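Local coordinates for protein malic enzyme (Entamoeba histolytica, PDB 3NV9) that probably catalyses the NAD(P)-dependent oxidative decarboxylation of malate to pyruvate and forms a deeply entangled dimer, at residues V466-P469 and Q470-N474. Residues are numbered along the deposited sequence; the frame is centred on the assembly and turned at random.
Sequences VDFP and QETLN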
loop_
_atom_site.group_PDB
_atom_site.type_symbol
_atom_site.label_atom_id
_atom_site.label_comp_id
_atom_site.label_asym_id
_atom_site.label_seq_id
_atom_site.Cartn_x
_atom_site.Cartn_y
_atom_site.Cartn_z
ATOM N N VAL A 466 13.117 -5.277 16.815
ATOM C CA VAL A 466 14.351 -5.388 17.586
ATOM C C VAL A 466 14.692 -4.003 18.162
ATOM O O VAL A 466 14.436 -2.994 17.474
ATOM C CB VAL A 466 15.504 -5.833 16.605
ATOM C CG1 VAL A 466 16.885 -5.629 17.195
ATOM C CG2 VAL A 466 15.345 -7.279 16.200
ATOM N N ASP A 467 15.289 -3.936 19.368
ATOM C CA ASP A 467 15.755 -2.650 19.905
ATOM C C ASP A 467 16.878 -2.182 19.040
ATOM O O ASP A 467 17.637 -3.000 18.521
ATOM C CB ASP A 467 16.295 -2.766 21.339
ATOM C CG ASP A 467 15.252 -3.308 22.332
ATOM O OD1 ASP A 467 14.069 -2.866 22.297
ATOM O OD2 ASP A 467 15.639 -4.141 23.182
ATOM N N PHE A 468 16.990 -0.864 18.868
ATOM C CA PHE A 468 18.047 -0.288 18.060
ATOM C C PHE A 468 19.360 -0.314 18.826
ATOM O O PHE A 468 19.363 -0.012 20.000
ATOM C CB PHE A 468 17.688 1.116 17.723
ATOM C CG PHE A 468 18.615 1.746 16.738
ATOM C CD1 PHE A 468 18.455 1.518 15.382
ATOM C CD2 PHE A 468 19.611 2.613 17.165
ATOM C CE1 PHE A 468 19.295 2.091 14.463
ATOM C CE2 PHE A 468 20.479 3.209 16.235
ATOM C CZ PHE A 468 20.307 2.930 14.864
ATOM N N PRO A 469 20.487 -0.650 18.156
ATOM C CA PRO A 469 21.727 -0.825 18.941
ATOM C C PRO A 469 22.194 0.466 19.619
ATOM O O PRO A 469 22.289 1.503 18.966
ATOM C CB PRO A 469 22.742 -1.317 17.873
ATOM C CG PRO A 469 21.823 -2.007 16.812
ATOM C CD PRO A 469 20.708 -0.995 16.744
ATOM N N GLN A 470 22.429 0.398 20.925
ATOM C CA GLN A 470 23.030 1.484 21.668
ATOM C C GLN A 470 24.350 1.952 21.026
ATOM O O GLN A 470 24.603 3.156 20.952
ATOM C CB GLN A 470 23.283 1.091 23.135
ATOM C CG GLN A 470 23.883 2.247 23.905
ATOM C CD GLN A 470 22.856 3.330 24.168
ATOM O OE1 GLN A 470 21.720 3.032 24.538
ATOM N NE2 GLN A 470 23.250 4.603 23.973
ATOM N N GLU A 471 25.162 1.013 20.532
ATOM C CA GLU A 471 26.441 1.345 19.909
ATOM C C GLU A 471 26.226 2.337 18.726
ATOM O O GLU A 471 27.068 3.188 18.418
ATOM C CB GLU A 471 27.148 0.021 19.472
ATOM C CG GLU A 471 28.491 0.121 18.736
ATOM C CD GLU A 471 29.449 -1.139 18.914
ATOM O OE1 GLU A 471 30.161 -1.529 17.940
ATOM O OE2 GLU A 471 29.531 -1.714 20.034
ATOM N N THR A 472 25.083 2.249 18.066
ATOM C CA THR A 472 24.922 3.052 16.874
ATOM C C THR A 472 24.478 4.434 17.269
ATOM O O THR A 472 24.835 5.417 16.624
ATOM C CB THR A 472 23.982 2.373 15.831
ATOM O OG1 THR A 472 24.532 1.087 15.499
ATOM C CG2 THR A 472 23.839 3.252 14.519
ATOM N N LEU A 473 23.741 4.499 18.366
ATOM C CA LEU A 473 23.354 5.781 18.955
ATOM C C LEU A 473 24.606 6.571 19.303
ATOM O O LEU A 473 24.738 7.735 18.955
ATOM C CB LEU A 473 22.475 5.579 20.221
ATOM C CG LEU A 473 21.031 5.086 19.987
ATOM C CD1 LEU A 473 20.162 5.168 21.253
ATOM C CD2 LEU A 473 20.347 5.889 18.825
ATOM N N ASN A 474 25.527 5.895 19.984
ATOM C CA ASN A 474 26.755 6.499 20.482
ATOM C C ASN A 474 27.559 6.964 19.298
ATOM O O ASN A 474 28.096 8.030 19.356
ATOM C CB ASN A 474 27.569 5.481 21.274
ATOM C CG ASN A 474 26.891 5.020 22.564
ATOM O OD1 ASN A 474 27.293 4.007 23.128
ATOM N ND2 ASN A 474 25.923 5.759 23.061
#
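The ring of F468 meets T472 and L473, in the first turn of helix 470-485. Its CG lies anti to the backbone N (chi1 -172°), which carries the ring forward along the chain. From CB outward, F468 CD2 meets L473 CD2 at 3.7 Å; CE2 comes next, 3.6 Å from T472 CB; and CZ, at the far end, touches T472 CG2, also at 3.6 Å. Both methyls approach the ring obliquely, while P469 CD lies 3.5 Å above one face, offset toward the rim. Threonine suits its place because its beta-branch gives CB and the CG2 methyl to the ring, while T472 OG1 rests 3.8 Å from P469 CB, a van der Waals contact. Proline suits the N-cap in that its ring restricts phi (-64°) just ahead of the helix. P469 O accepts the N-H of T472 at 3.0 Å, the donor standing well above the carbonyl plane, and a weak second bond from L473 N at 3.4 Å. Around this turn, F468 also meets F42 of helix 21-43 edge-to-face, and W60 of the second subunit in the same manner; L473 packs on that tryptophan too. Side-chain contacts within the turn are thus apolar and its polar links are backbone bonds to P469 O, while the phenylalanine ties it to helix 21-43 and the dimer partner.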